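Local coordinates for AA9 family lytic polysaccharide monooxygenase D (Myceliophthora thermophila, PDB 5UFV), which cleaves cellulose oxidatively, using oxygen or hydrogen peroxide as cosubstrate at a reduced copper centre to break beta-1,4-glycosidic bonds with C1 oxidation, at residues A58-G63 with A173-T178. Residues are numbered along the deposited sequence; the frame is centred on the assembly and turned at random.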
ATOM      1  N   ALA A  58      -5.750 -14.166  -7.065  1.00 30.71           N
ATOM      2  CA  ALA A  58      -6.908 -14.435  -6.234  1.00 32.09           C
ATOM      3  C   ALA A  58      -8.164 -13.928  -6.962  1.00 33.83           C
ATOM      4  O   ALA A  58      -8.129 -12.877  -7.595  1.00 35.11           O
ATOM      5  CB  ALA A  58      -6.747 -13.733  -4.899  1.00 31.79           C
ATOM      6  N   GLU A  59      -9.260 -14.674  -6.880  1.00 36.45           N
ATOM      7  CA  GLU A  59     -10.556 -14.204  -7.388  1.00 39.56           C
ATOM      8  C   GLU A  59     -11.226 -13.331  -6.367  1.00 38.17           C
ATOM      9  O   GLU A  59     -11.108 -13.556  -5.161  1.00 39.29           O
ATOM     10  CB  GLU A  59     -11.485 -15.366  -7.756  1.00 43.65           C
ATOM     11  CG  GLU A  59     -10.871 -16.304  -8.799  1.00 48.67           C
ATOM     12  CD  GLU A  59     -11.805 -16.717  -9.929  1.00 54.25           C
ATOM     13  OE1 GLU A  59     -13.054 -16.708  -9.754  1.00 57.52           O
ATOM     14  OE2 GLU A  59     -11.264 -17.064 -11.004  1.00 57.41           O
ATOM     15  N   ALA A  60     -11.915 -12.314  -6.855  1.00 37.58           N
ATOM     16  CA  ALA A  60     -12.681 -11.428  -5.993  1.00 37.50           C
ATOM     17  C   ALA A  60     -13.659 -10.619  -6.807  1.00 38.83           C
ATOM     18  O   ALA A  60     -13.405 -10.263  -7.951  1.00 38.58           O
ATOM     19  CB  ALA A  60     -11.774 -10.487  -5.223  1.00 36.60           C
ATOM     20  N   ALA A  61     -14.791 -10.338  -6.198  1.00 39.72           N
ATOM     21  CA  ALA A  61     -15.774  -9.476  -6.794  1.00 41.44           C
ATOM     22  C   ALA A  61     -15.707  -8.126  -6.088  1.00 40.99           C
ATOM     23  O   ALA A  61     -15.179  -8.008  -4.976  1.00 38.80           O
ATOM     24  CB  ALA A  61     -17.164 -10.091  -6.650  1.00 42.41           C
ATOM     25  N   PRO A  62     -16.258  -7.101  -6.733  1.00 42.95           N
ATOM     26  CA  PRO A  62     -16.377  -5.809  -6.091  1.00 42.61           C
ATOM     27  C   PRO A  62     -17.087  -5.961  -4.767  1.00 42.86           C
ATOM     28  O   PRO A  62     -17.975  -6.796  -4.667  1.00 43.01           O
ATOM     29  CB  PRO A  62     -17.239  -5.019  -7.073  1.00 45.37           C
ATOM     30  CG  PRO A  62     -16.933  -5.626  -8.410  1.00 45.71           C
ATOM     31  CD  PRO A  62     -16.727  -7.082  -8.135  1.00 44.75           C
ATOM     32  N   GLY A  63     -16.683  -5.175  -3.765  1.00 41.99           N
ATOM     33  CA  GLY A  63     -17.245  -5.245  -2.418  1.00 41.35           C
ATOM     34  C   GLY A  63     -16.607  -6.305  -1.530  1.00 41.65           C
ATOM     35  O   GLY A  63     -16.791  -6.290  -0.308  1.00 43.39           O
ATOM     36  N   ALA A 173       0.413  -7.758  -5.326  1.00 24.04           N
ATOM     37  CA  ALA A 173      -0.247  -9.071  -5.452  1.00 25.19           C
ATOM     38  C   ALA A 173      -1.243  -9.022  -6.590  1.00 25.61           C
ATOM     39  O   ALA A 173      -1.630  -7.939  -7.017  1.00 27.61           O
ATOM     40  CB  ALA A 173      -0.968  -9.436  -4.168  1.00 24.50           C
ATOM     41  N   GLN A 174      -1.662 -10.181  -7.066  1.00 26.32           N
ATOM     42  CA  GLN A 174      -2.484 -10.272  -8.279  1.00 28.61           C
ATOM     43  C   GLN A 174      -3.950 -10.661  -7.984  1.00 30.54           C
ATOM     44  O   GLN A 174      -4.226 -11.698  -7.369  1.00 31.63           O
ATOM     45  CB  GLN A 174      -1.840 -11.257  -9.263  1.00 28.77           C
ATOM     46  CG  GLN A 174      -0.432 -10.845  -9.643  1.00 29.34           C
ATOM     47  CD  GLN A 174       0.151 -11.581 -10.829  1.00 29.70           C
ATOM     48  OE1 GLN A 174       0.936 -11.012 -11.576  1.00 32.75           O
ATOM     49  NE2 GLN A 174      -0.203 -12.831 -10.996  1.00 29.52           N
ATOM     50  N   ILE A 175      -4.878  -9.813  -8.418  1.00 32.45           N
ATOM     51  CA  ILE A 175      -6.311 -10.012  -8.171  1.00 34.20           C
ATOM     52  C   ILE A 175      -7.063 -10.045  -9.501  1.00 35.04           C
ATOM     53  O   ILE A 175      -6.961  -9.100 -10.307  1.00 32.28           O
ATOM     54  CB  ILE A 175      -6.905  -8.858  -7.357  1.00 34.87           C
ATOM     55  CG1 ILE A 175      -5.997  -8.510  -6.185  1.00 35.40           C
ATOM     56  CG2 ILE A 175      -8.314  -9.193  -6.888  1.00 36.50           C
ATOM     57  CD1 ILE A 175      -6.161  -9.388  -4.978  1.00 36.39           C
ATOM     58  N   LYS A 176      -7.798 -11.136  -9.726  1.00 35.33           N
ATOM     59  CA  LYS A 176      -8.713 -11.216 -10.844  1.00 36.94           C
ATOM     60  C   LYS A 176     -10.097 -10.828 -10.329  1.00 38.38           C
ATOM     61  O   LYS A 176     -10.742 -11.613  -9.609  1.00 39.96           O
ATOM     62  CB  LYS A 176      -8.733 -12.605 -11.482  1.00 37.25           C
ATOM     63  CG  LYS A 176      -9.523 -12.579 -12.775  1.00 39.89           C
ATOM     64  CD  LYS A 176      -9.651 -13.922 -13.479  1.00 42.81           C
ATOM     65  CE  LYS A 176      -8.320 -14.595 -13.831  1.00 42.94           C
ATOM     66  NZ  LYS A 176      -7.564 -13.969 -14.953  1.00 41.79           N
ATOM     67  N   VAL A 177     -10.525  -9.614 -10.681  1.00 38.64           N
ATOM     68  CA  VAL A 177     -11.822  -9.045 -10.280  1.00 39.70           C
ATOM     69  C   VAL A 177     -12.942  -9.507 -11.194  1.00 42.16           C
ATOM     70  O   VAL A 177     -12.911  -9.246 -12.402  1.00 43.76           O
ATOM     71  CB  VAL A 177     -11.780  -7.513 -10.332  1.00 40.52           C
ATOM     72  CG1 VAL A 177     -13.144  -6.906 -10.044  1.00 41.75           C
ATOM     73  CG2 VAL A 177     -10.753  -6.999  -9.339  1.00 40.12           C
ATOM     74  N   THR A 178     -13.933 -10.181 -10.615  1.00 44.01           N
ATOM     75  CA  THR A 178     -15.044 -10.750 -11.366  1.00 46.96           C
ATOM     76  C   THR A 178     -16.235  -9.793 -11.449  1.00 48.85           C
ATOM     77  O   THR A 178     -16.139  -8.633 -11.060  1.00 47.86           O
ATOM     78  CB  THR A 178     -15.508 -12.054 -10.698  1.00 50.13           C
ATOM     79  OG1 THR A 178     -15.920 -11.782  -9.347  1.00 50.97           O
ATOM     80  CG2 THR A 178     -14.376 -13.086 -10.706  1.00 50.21           C
TER
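A58 and A60 bind strand 167-177 through both their N-H and C=O groups, a parallel ladder that adds the short strand 58-60 to the edge of the mixed sheet in the AA9 beta-sandwich. The A58 N-H reaches Q174 O (2.9 Å), and the A58 carbonyl O receives K176 N at 2.8 Å. One step on, A60 N donates to K176 O (3.1 Å) and A60 O accepts T178 N (2.7 Å). Strand 167-177 is bonded on its other edge as well, I175 and V177 pairing through their backbones with Y151 and G149 of the antiparallel strand 149-159.

A60 O takes a second donor, T178 OG1, at 3.3 Å; this hydroxyl stands above the carbonyl plane, on the same face as T178 N. Threonine suits the place because OG1 sits between its own backbone N and carbonyl carbon (chi1 59°), where it can share the acceptor used by its amide. A valine here would probably leave A60 O with the backbone amide of that position as its one donor across this contact, the hydroxyl's bond being lost.

On the face turned to strand 4-9 the small alanine methyls let the strand lie close to I9: A60 CB meets I175 CG2 at 4.1 Å, and both residues, like A58, pack on I9. E59 and K176 rise from the other face, where a charged end can meet water, yet they form no salt bridge. K176 NZ bonds instead to N150 OD1, and the lysine makes a cation-pi contact with Y57, while the side-chain amide of buried Q174 is satisfied at both ends, OE1 accepting from W30 NE1 and NE2 donating to L56 O. Beyond the ladder the A61 N-H is taken by D64 OD2, and P62, with no N-H to satisfy, lays its ring CD 3.4 Å from T178 O.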